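Local structure of trans-4-hydroxy-L-proline dehydratase (Clostridioides difficile 70-100-2010, 6VXC) at residues A[172-183]-A[294-303]; A[349-360]-A[663-671]. The protein catalyses the radical dehydration of trans-4-hydroxy-L-proline to (S)-1-pyrroline-5-carboxylate, a step in the anaerobic breakdown of hydroxyproline. All blocks are in the same frame, centred on the assembly; numbering follows the deposited sequence.

Along the chain, 172-183 comes first, in the loop between helices 158-166 and 186-189. Contact 1 joins it to 294-303, the loop between helices 276-293 and 305-318, and so closes a mostly helical stretch of 110 residues. Contact 2 starts only after that, at the end of helix 348-353. It closes a longer loop of 302 residues by meeting the turn that leads into helix 667-673. The two loops follow in series and neither nest nor cross. Their centres lie about 15 Å apart, yet they touch: R176 of contact 1 forms a salt bridge with D359 of contact 2, and F172 packs on E353. Both lie close to C454 and E456, the probable catalytic residues.

Contact 1. Residues A[172-183]-A[294-303]; sequences FMEQRAPGHTVC and LNIWDAFTPG
W297 lies between F172 and R176. On one face of its indole the F172 ring makes an offset stack, with planes 21° apart. On the opposite face R176 CD sits over the six-membered ring, 3.6 Å from its centroid, a CH-pi contact. The R176 chain bends at chi3 (80°), which brings the guanidinium back over the indole in an off-centre cation-pi contact. The indole N-H is satisfied in its ring plane: W297 NE1 gives a nearly straight bond of 2.7 Å to F172 O. R176 NE and NH2 both donate to N295 OD1, side-on and from the same face of the amide. NH2 also has a salt bridge to D359. The other end of the N295 amide is served by water 1, which ties ND2 to Q175 O. Backbone bonds run beside these. A177 N donates to N295 O at 2.9 Å, and W297 N returns a longer bond to A177 O. H180 N donates to W297 O at 2.9 Å, and C183 N to T301 O at 3.0 Å. Water 3 bridges T181 O and D298 O. G179 CA is pressed tightly against I296 CB, at 3.4 Å. H180 NE2 bonds E456, while D298 OD1 accepts a hydrogen bond from water 2 and also bonds a glycerol, probably from the crystallisation liquor. E456 is the proton acceptor by similarity, so these paired loops probably line the active site of this glycyl radical enzyme.

Contact 2. Residues A[349-360]-A[663-671]; sequences ITLKESSTYTDF and LPTTCHIYF
T666 meets the end of helix 348-353 with its hydroxyl. OG1 donates to K352 O at 2.8 Å, from above the carbonyl plane. The same oxygen accepts from S355 N at 3.1 Å, so one hydroxyl serves an acceptor and a donor. Its place between the backbone N and the carbonyl carbon (chi1 57°) turns it toward both. T666 N adds a longer bond, 3.3 Å, to E353 O. T665 CB packs on that carbonyl, and its CG2 reaches F360 CZ at 3.8 Å. The CB atoms of E353 and C667 meet at 4.0 Å. The Y670 side chain runs at about a right angle to those of I349 and K352. I349 CD1 comes to 3.4 Å from Y670 OH; K352 CD meets the ring obliquely at CD1, and both approach CE1. A type II' turn from P664 to C667, with C667 N bonded to P664 O, probably helps place T666 N and OG1. T666 holds the N-cap position of helix 667-673 but spends its hydroxyl across the contact. The axes of 349-353 and 667-671 pass 8.8 Å apart, their N-to-C directions at 118°. Further out, Y470 bonds T665 OG1, and T170 bonds E353 OE1. F360 meets Y786 edge-to-face. Y786 follows G785, the radical site of the activated enzyme, unmodified here. The F360 side chain lies about 4 Å from that of C454, by similarity the radical cysteine.

Contact 1. Residues A[172-183]-A[294-303]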
loop_
_atom_site.group_PDB
_atom_site.type_symbol
_atom_site.label_atom_id
_atom_site.label_comp_id
_atom_site.label_asym_id
_atom_site.label_seq_id
_atom_site.Cartn_x
_atom_site.Cartn_y
_atom_site.Cartn_z
ATOM N N PHE A 172 -4.829 8.613 -6.949
ATOM C CA PHE A 172 -3.621 8.272 -6.207
ATOM C C PHE A 172 -2.446 9.183 -6.531
ATOM O O PHE A 172 -1.570 9.373 -5.687
ATOM C CB PHE A 172 -3.244 6.815 -6.476
ATOM C CG PHE A 172 -3.608 5.888 -5.359
ATOM C CD1 PHE A 172 -4.830 6.023 -4.706
ATOM C CD2 PHE A 172 -2.720 4.922 -4.925
ATOM C CE1 PHE A 172 -5.169 5.192 -3.651
ATOM C CE2 PHE A 172 -3.058 4.078 -3.872
ATOM C CZ PHE A 172 -4.289 4.227 -3.228
ATOM N N MET A 173 -2.407 9.787 -7.719
ATOM C CA MET A 173 -1.209 10.519 -8.108
ATOM C C MET A 173 -1.314 12.026 -7.853
ATOM O O MET A 173 -0.475 12.788 -8.343
ATOM C CB MET A 173 -0.865 10.235 -9.574
ATOM C CG MET A 173 0.191 9.148 -9.744
ATOM S SD MET A 173 -0.298 7.580 -8.948
ATOM C CE MET A 173 -1.528 6.975 -10.089
ATOM N N GLU A 174 -2.284 12.469 -7.049
ATOM C CA GLU A 174 -2.400 13.902 -6.797
ATOM C C GLU A 174 -1.322 14.417 -5.851
ATOM O O GLU A 174 -0.935 15.583 -5.947
ATOM C CB GLU A 174 -3.791 14.257 -6.259
ATOM C CG GLU A 174 -4.172 13.675 -4.896
ATOM C CD GLU A 174 -5.319 14.450 -4.251
ATOM O OE1 GLU A 174 -6.452 13.906 -4.184
ATOM O OE2 GLU A 174 -5.082 15.616 -3.840
ATOM N N GLN A 175 -0.872 13.602 -4.897
ATOM C CA GLN A 175 0.128 14.034 -3.926
ATOM C C GLN A 175 1.310 13.086 -3.808
ATOM O O GLN A 175 2.180 13.313 -2.960
ATOM C CB GLN A 175 -0.511 14.200 -2.550
ATOM C CG GLN A 175 -1.508 15.346 -2.460
ATOM C CD GLN A 175 -2.247 15.329 -1.158
ATOM O OE1 GLN A 175 -1.646 15.112 -0.101
ATOM N NE2 GLN A 175 -3.561 15.550 -1.212
ATOM N N ARG A 176 1.340 12.014 -4.589
ATOM C CA ARG A 176 2.392 11.016 -4.515
ATOM C C ARG A 176 2.658 10.492 -5.909
ATOM O O ARG A 176 1.812 10.598 -6.801
ATOM C CB ARG A 176 2.035 9.841 -3.577
ATOM C CG ARG A 176 1.631 10.265 -2.183
ATOM C CD ARG A 176 1.521 9.088 -1.240
ATOM N NE ARG A 176 2.829 8.678 -0.757
ATOM C CZ ARG A 176 3.028 7.733 0.153
ATOM N NH1 ARG A 176 1.986 7.091 0.684
ATOM N NH2 ARG A 176 4.259 7.447 0.537
ATOM N N ALA A 177 3.838 9.899 -6.071
ATOM C CA ALA A 177 4.231 9.253 -7.306
ATOM C C ALA A 177 3.699 7.824 -7.364
ATOM O O ALA A 177 3.412 7.212 -6.327
ATOM C CB ALA A 177 5.750 9.250 -7.436
ATOM N N PRO A 178 3.572 7.267 -8.575
ATOM C CA PRO A 178 2.961 5.933 -8.713
ATOM C C PRO A 178 3.520 4.894 -7.757
ATOM O O PRO A 178 2.746 4.216 -7.067
ATOM C CB PRO A 178 3.244 5.589 -10.183
ATOM C CG PRO A 178 3.257 6.921 -10.873
ATOM C CD PRO A 178 3.887 7.869 -9.883
ATOM N N GLY A 179 4.840 4.727 -7.730
ATOM C CA GLY A 179 5.452 3.834 -6.766
ATOM C C GLY A 179 4.798 2.475 -6.783
ATOM O O GLY A 179 4.642 1.846 -7.831
ATOM N N HIS A 180 4.419 2.010 -5.600
ATOM C CA HIS A 180 3.712 0.748 -5.434
ATOM C C HIS A 180 4.508 -0.413 -6.024
ATOM O O HIS A 180 3.975 -1.216 -6.788
ATOM C CB HIS A 180 2.314 0.806 -6.057
ATOM C CG HIS A 180 1.402 -0.262 -5.549
ATOM N ND1 HIS A 180 1.337 -1.515 -6.116
ATOM C CD2 HIS A 180 0.535 -0.274 -4.511
ATOM C CE1 HIS A 180 0.467 -2.254 -5.450
ATOM N NE2 HIS A 180 -0.034 -1.524 -4.471
ATOM N N THR A 181 5.780 -0.532 -5.638
ATOM C CA THR A 181 6.641 -1.541 -6.252
ATOM C C THR A 181 7.553 -2.198 -5.203
ATOM O O THR A 181 7.670 -1.736 -4.065
ATOM C CB THR A 181 7.443 -0.931 -7.420
ATOM O OG1 THR A 181 7.987 -1.981 -8.227
ATOM C CG2 THR A 181 8.574 -0.070 -6.917
ATOM N N VAL A 182 8.195 -3.300 -5.602
ATOM C CA VAL A 182 8.893 -4.208 -4.688
ATOM C C VAL A 182 10.240 -4.575 -5.293
ATOM O O VAL A 182 10.349 -4.821 -6.496
ATOM C CB VAL A 182 8.049 -5.474 -4.397
ATOM C CG1 VAL A 182 8.787 -6.482 -3.463
ATOM C CG2 VAL A 182 6.704 -5.074 -3.778
ATOM N N CYS A 183 11.258 -4.643 -4.449
ATOM C CA CYS A 183 12.602 -4.962 -4.901
ATOM C C CYS A 183 12.686 -6.414 -5.365
ATOM O O CYS A 183 12.073 -7.305 -4.776
ATOM C CB CYS A 183 13.591 -4.715 -3.760
ATOM S SG CYS A 183 15.314 -4.641 -4.239
ATOM N N LEU A 294 11.543 9.986 -5.218
ATOM C CA LEU A 294 10.158 10.417 -5.352
ATOM C C LEU A 294 9.381 9.935 -4.136
ATOM O O LEU A 294 9.763 8.962 -3.491
ATOM C CB LEU A 294 9.516 9.861 -6.625
ATOM C CG LEU A 294 9.983 10.454 -7.955
ATOM C CD1 LEU A 294 9.583 9.533 -9.097
ATOM C CD2 LEU A 294 9.454 11.878 -8.148
ATOM N N ASN A 295 8.255 10.598 -3.858
ATOM C CA ASN A 295 7.350 10.189 -2.773
ATOM C C ASN A 295 6.433 9.077 -3.279
ATOM O O ASN A 295 5.252 9.285 -3.568
ATOM C CB ASN A 295 6.530 11.370 -2.268
ATOM C CG ASN A 295 5.574 10.969 -1.154
ATOM O OD1 ASN A 295 5.676 9.869 -0.608
ATOM N ND2 ASN A 295 4.673 11.877 -0.777
ATOM N N ILE A 296 6.979 7.855 -3.357
ATOM C CA ILE A 296 6.279 6.741 -4.001
ATOM C C ILE A 296 5.309 6.073 -3.029
ATOM O O ILE A 296 5.583 5.955 -1.838
ATOM C CB ILE A 296 7.287 5.723 -4.578
ATOM C CG1 ILE A 296 8.355 5.370 -3.530
ATOM C CG2 ILE A 296 7.897 6.252 -5.863
ATOM C CD1 ILE A 296 9.363 4.353 -3.991
ATOM N N TRP A 297 4.147 5.674 -3.547
ATOM C CA TRP A 297 3.181 4.907 -2.770
ATOM C C TRP A 297 3.819 3.643 -2.205
ATOM O O TRP A 297 4.547 2.938 -2.902
ATOM C CB TRP A 297 1.973 4.536 -3.637
ATOM C CG TRP A 297 0.934 5.622 -3.715
ATOM C CD1 TRP A 297 0.692 6.464 -4.765
ATOM C CD2 TRP A 297 0.003 5.980 -2.688
ATOM N NE1 TRP A 297 -0.340 7.324 -4.448
ATOM C CE2 TRP A 297 -0.775 7.047 -3.179
ATOM C CE3 TRP A 297 -0.245 5.500 -1.394
ATOM C CZ2 TRP A 297 -1.784 7.638 -2.426
ATOM C CZ3 TRP A 297 -1.254 6.090 -0.648
ATOM C CH2 TRP A 297 -2.005 7.150 -1.167
ATOM N N ASP A 298 3.530 3.356 -0.935
ATOM C CA ASP A 298 3.968 2.119 -0.273
ATOM C C ASP A 298 5.487 2.022 -0.154
ATOM O O ASP A 298 6.046 0.920 -0.143
ATOM C CB ASP A 298 3.424 0.886 -0.992
ATOM C CG ASP A 298 1.898 0.821 -0.971
ATOM O OD1 ASP A 298 1.271 1.635 -0.264
ATOM O OD2 ASP A 298 1.339 -0.048 -1.652
ATOM N N ALA A 299 6.148 3.174 -0.015
ATOM C CA ALA A 299 7.589 3.247 0.229
ATOM C C ALA A 299 8.371 2.273 -0.647
ATOM O O ALA A 299 8.355 2.381 -1.872
ATOM C CB ALA A 299 7.867 2.995 1.711
ATOM N N PHE A 300 9.078 1.334 -0.025
ATOM C CA PHE A 300 9.774 0.264 -0.732
ATOM C C PHE A 300 9.787 -0.949 0.187
ATOM O O PHE A 300 9.503 -0.838 1.380
ATOM C CB PHE A 300 11.210 0.689 -1.145
ATOM C CG PHE A 300 11.761 -0.069 -2.332
ATOM C CD1 PHE A 300 10.980 -0.315 -3.446
ATOM C CD2 PHE A 300 13.069 -0.505 -2.346
ATOM C CE1 PHE A 300 11.485 -0.989 -4.543
ATOM C CE2 PHE A 300 13.584 -1.187 -3.441
ATOM C CZ PHE A 300 12.802 -1.424 -4.541
ATOM N N THR A 301 10.083 -2.117 -0.377
ATOM C CA THR A 301 10.137 -3.325 0.434
ATOM C C THR A 301 11.054 -4.331 -0.232
ATOM O O THR A 301 11.043 -4.454 -1.462
ATOM C CB THR A 301 8.747 -3.967 0.640
ATOM O OG1 THR A 301 8.908 -5.293 1.156
ATOM C CG2 THR A 301 7.964 -4.041 -0.670
ATOM N N PRO A 302 11.804 -5.109 0.546
ATOM C CA PRO A 302 12.603 -6.179 -0.058
ATOM C C PRO A 302 11.758 -7.319 -0.600
ATOM O O PRO A 302 12.297 -8.180 -1.318
ATOM C CB PRO A 302 13.493 -6.638 1.105
ATOM C CG PRO A 302 12.658 -6.354 2.305
ATOM C CD PRO A 302 11.918 -5.093 2.016
ATOM N N GLY A 303 10.454 -7.338 -0.317
ATOM C CA GLY A 303 9.605 -8.390 -0.845
ATOM C C GLY A 303 9.889 -9.732 -0.201
ATOM O O GLY A 303 9.582 -9.922 0.977
HETATM O O HOH W 1 4.871 14.161 -2.394
HETATM O O HOH W 2 1.628 4.063 1.159
HETATM O O HOH W 3 5.782 -1.329 -1.922
HETATM O O HOH W 4 6.848 1.600 -4.038
#

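Contact 2. Residues A[349-360]-A[663-671]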
loop_
_atom_site.group_PDB
_atom_site.type_symbol
_atom_site.label_atom_id
_atom_site.label_comp_id
_atom_site.label_asym_id
_atom_site.label_seq_id
_atom_site.Cartn_x
_atom_site.Cartn_y
_atom_site.Cartn_z
ATOM N N ILE A 349 -8.037 14.699 0.325
ATOM C CA ILE A 349 -8.584 13.367 0.073
ATOM C C ILE A 349 -7.524 12.280 0.273
ATOM O O ILE A 349 -7.832 11.169 0.711
ATOM C CB ILE A 349 -9.201 13.286 -1.335
ATOM C CG1 ILE A 349 -10.243 14.396 -1.554
ATOM C CG2 ILE A 349 -9.816 11.909 -1.553
ATOM C CD1 ILE A 349 -11.376 14.357 -0.578
ATOM N N THR A 350 -6.271 12.566 -0.088
ATOM C CA THR A 350 -5.219 11.573 0.083
ATOM C C THR A 350 -5.127 11.116 1.535
ATOM O O THR A 350 -4.935 9.929 1.807
ATOM C CB THR A 350 -3.880 12.134 -0.393
ATOM O OG1 THR A 350 -4.009 12.582 -1.750
ATOM C CG2 THR A 350 -2.788 11.049 -0.307
ATOM N N LEU A 351 -5.238 12.045 2.481
ATOM C CA LEU A 351 -5.244 11.660 3.888
ATOM C C LEU A 351 -6.470 10.815 4.225
ATOM O O LEU A 351 -6.357 9.769 4.875
ATOM C CB LEU A 351 -5.159 12.919 4.753
ATOM C CG LEU A 351 -4.937 12.921 6.268
ATOM C CD1 LEU A 351 -6.222 12.756 7.023
ATOM C CD2 LEU A 351 -3.861 11.917 6.729
ATOM N N LYS A 352 -7.647 11.235 3.759
ATOM C CA LYS A 352 -8.876 10.515 4.083
ATOM C C LYS A 352 -8.806 9.072 3.604
ATOM O O LYS A 352 -9.320 8.160 4.267
ATOM C CB LYS A 352 -10.075 11.231 3.447
ATOM C CG LYS A 352 -10.334 12.649 3.959
ATOM C CD LYS A 352 -11.589 13.249 3.305
ATOM C CE LYS A 352 -12.127 14.431 4.092
ATOM N NZ LYS A 352 -13.583 14.634 3.853
ATOM N N GLU A 353 -8.168 8.839 2.458
ATOM C CA GLU A 353 -8.114 7.491 1.924
ATOM C C GLU A 353 -6.953 6.684 2.493
ATOM O O GLU A 353 -6.959 5.457 2.372
ATOM C CB GLU A 353 -8.031 7.504 0.390
ATOM C CG GLU A 353 -6.754 8.126 -0.193
ATOM C CD GLU A 353 -6.819 8.293 -1.719
ATOM O OE1 GLU A 353 -7.251 7.349 -2.401
ATOM O OE2 GLU A 353 -6.442 9.365 -2.245
ATOM N N SER A 354 -5.967 7.335 3.128
ATOM C CA SER A 354 -4.815 6.637 3.682
ATOM C C SER A 354 -4.418 7.330 4.992
ATOM O O SER A 354 -3.345 7.894 5.129
ATOM C CB SER A 354 -3.652 6.615 2.686
ATOM O OG SER A 354 -2.564 5.844 3.174
ATOM N N SER A 355 -5.282 7.240 6.003
ATOM C CA SER A 355 -5.149 8.079 7.195
ATOM C C SER A 355 -4.254 7.378 8.226
ATOM O O SER A 355 -4.708 6.854 9.244
ATOM C CB SER A 355 -6.532 8.408 7.749
ATOM O OG SER A 355 -6.463 9.387 8.768
ATOM N N THR A 356 -2.943 7.420 7.970
ATOM C CA THR A 356 -1.977 6.689 8.781
ATOM C C THR A 356 -0.599 7.300 8.591
ATOM O O THR A 356 -0.315 7.900 7.552
ATOM C CB THR A 356 -1.934 5.203 8.394
ATOM O OG1 THR A 356 -0.958 4.524 9.197
ATOM C CG2 THR A 356 -1.532 5.046 6.922
ATOM N N TYR A 357 0.259 7.126 9.600
ATOM C CA TYR A 357 1.688 7.393 9.443
ATOM C C TYR A 357 2.415 6.272 8.703
ATOM O O TYR A 357 3.528 6.490 8.217
ATOM C CB TYR A 357 2.377 7.581 10.810
ATOM C CG TYR A 357 2.000 8.805 11.622
ATOM C CD1 TYR A 357 2.484 10.071 11.298
ATOM C CD2 TYR A 357 1.179 8.689 12.734
ATOM C CE1 TYR A 357 2.136 11.199 12.064
ATOM C CE2 TYR A 357 0.825 9.789 13.506
ATOM C CZ TYR A 357 1.302 11.047 13.168
ATOM O OH TYR A 357 0.946 12.130 13.944
ATOM N N THR A 358 1.857 5.066 8.660
ATOM C CA THR A 358 2.577 3.944 8.065
ATOM C C THR A 358 2.619 4.086 6.541
ATOM O O THR A 358 1.783 4.761 5.934
ATOM C CB THR A 358 1.941 2.614 8.480
ATOM O OG1 THR A 358 0.597 2.521 7.986
ATOM C CG2 THR A 358 1.902 2.500 10.011
ATOM N N ASP A 359 3.622 3.444 5.922
ATOM C CA ASP A 359 3.838 3.541 4.480
ATOM C C ASP A 359 3.797 2.179 3.802
ATOM O O ASP A 359 4.338 2.031 2.705
ATOM C CB ASP A 359 5.170 4.241 4.166
ATOM C CG ASP A 359 5.124 5.076 2.868
ATOM O OD1 ASP A 359 4.088 5.104 2.174
ATOM O OD2 ASP A 359 6.148 5.713 2.558
ATOM N N PHE A 360 3.204 1.170 4.449
ATOM C CA PHE A 360 2.779 -0.055 3.779
ATOM C C PHE A 360 3.938 -0.767 3.086
ATOM O O PHE A 360 3.822 -1.204 1.940
ATOM C CB PHE A 360 1.651 0.231 2.774
ATOM C CG PHE A 360 0.421 0.784 3.396
ATOM C CD1 PHE A 360 0.308 2.134 3.656
ATOM C CD2 PHE A 360 -0.625 -0.050 3.744
ATOM C CE1 PHE A 360 -0.815 2.642 4.238
ATOM C CE2 PHE A 360 -1.755 0.459 4.330
ATOM C CZ PHE A 360 -1.846 1.814 4.584
ATOM N N LEU A 663 -9.789 -3.492 -2.239
ATOM C CA LEU A 663 -9.296 -3.110 -0.922
ATOM C C LEU A 663 -9.686 -1.661 -0.652
ATOM O O LEU A 663 -9.944 -0.903 -1.590
ATOM C CB LEU A 663 -7.771 -3.304 -0.806
ATOM C CG LEU A 663 -6.646 -2.659 -1.641
ATOM C CD1 LEU A 663 -6.857 -2.868 -3.117
ATOM C CD2 LEU A 663 -6.373 -1.210 -1.317
ATOM N N PRO A 664 -9.792 -1.262 0.626
ATOM C CA PRO A 664 -10.276 0.092 0.943
ATOM C C PRO A 664 -9.269 1.004 1.647
ATOM O O PRO A 664 -9.462 2.222 1.651
ATOM C CB PRO A 664 -11.448 -0.203 1.882
ATOM C CG PRO A 664 -10.889 -1.383 2.716
ATOM C CD PRO A 664 -9.980 -2.176 1.770
ATOM N N THR A 665 -8.237 0.446 2.285
ATOM C CA THR A 665 -7.452 1.163 3.296
ATOM C C THR A 665 -8.406 1.897 4.248
ATOM O O THR A 665 -9.168 1.239 4.957
ATOM C CB THR A 665 -6.419 2.096 2.644
ATOM O OG1 THR A 665 -5.672 1.367 1.658
ATOM C CG2 THR A 665 -5.454 2.643 3.695
ATOM N N THR A 666 -8.398 3.233 4.307
ATOM C CA THR A 666 -9.409 3.940 5.095
ATOM C C THR A 666 -10.461 4.613 4.214
ATOM O O THR A 666 -11.278 5.392 4.717
ATOM C CB THR A 666 -8.783 4.970 6.055
ATOM O OG1 THR A 666 -7.988 5.914 5.337
ATOM C CG2 THR A 666 -7.917 4.289 7.147
ATOM N N CYS A 667 -10.471 4.318 2.916
ATOM C CA CYS A 667 -11.391 4.997 2.019
ATOM C C CYS A 667 -12.837 4.547 2.192
ATOM O O CYS A 667 -13.743 5.274 1.758
ATOM C CB CYS A 667 -10.961 4.801 0.568
ATOM S SG CYS A 667 -11.671 6.004 -0.554
ATOM N N HIS A 668 -13.083 3.380 2.818
ATOM C CA HIS A 668 -14.464 2.968 3.075
ATOM C C HIS A 668 -15.147 3.876 4.087
ATOM O O HIS A 668 -16.377 3.953 4.084
ATOM C CB HIS A 668 -14.545 1.503 3.532
ATOM C CG HIS A 668 -13.832 1.214 4.818
ATOM N ND1 HIS A 668 -12.479 1.415 4.975
ATOM C CD2 HIS A 668 -14.276 0.689 5.986
ATOM C CE1 HIS A 668 -12.127 1.064 6.201
ATOM N NE2 HIS A 668 -13.199 0.619 6.834
ATOM N N ILE A 669 -14.378 4.554 4.941
ATOM C CA ILE A 669 -14.946 5.565 5.828
ATOM C C ILE A 669 -15.401 6.778 5.018
ATOM O O ILE A 669 -16.562 7.186 5.087
ATOM C CB ILE A 669 -13.932 5.953 6.920
ATOM C CG1 ILE A 669 -13.420 4.699 7.674
ATOM C CG2 ILE A 669 -14.515 7.023 7.859
ATOM C CD1 ILE A 669 -14.513 3.858 8.356
ATOM N N TYR A 670 -14.487 7.354 4.234
ATOM C CA TYR A 670 -14.793 8.517 3.399
ATOM C C TYR A 670 -15.949 8.238 2.444
ATOM O O TYR A 670 -16.890 9.033 2.340
ATOM C CB TYR A 670 -13.529 8.909 2.619
ATOM C CG TYR A 670 -13.688 9.881 1.451
ATOM C CD1 TYR A 670 -14.299 11.119 1.614
ATOM C CD2 TYR A 670 -13.159 9.581 0.213
ATOM C CE1 TYR A 670 -14.413 12.016 0.548
ATOM C CE2 TYR A 670 -13.261 10.478 -0.859
ATOM C CZ TYR A 670 -13.897 11.685 -0.681
ATOM O OH TYR A 670 -13.997 12.560 -1.744
ATOM N N PHE A 671 -15.898 7.104 1.746
ATOM C CA PHE A 671 -16.921 6.782 0.751
ATOM C C PHE A 671 -18.307 6.658 1.378
ATOM O O PHE A 671 -19.306 6.974 0.728
ATOM C CB PHE A 671 -16.564 5.485 0.023
ATOM C CG PHE A 671 -15.575 5.663 -1.088
ATOM C CD1 PHE A 671 -15.170 6.933 -1.479
ATOM C CD2 PHE A 671 -15.056 4.554 -1.766
ATOM C CE1 PHE A 671 -14.269 7.104 -2.519
ATOM C CE2 PHE A 671 -14.157 4.712 -2.821
ATOM C CZ PHE A 671 -13.755 5.994 -3.191
#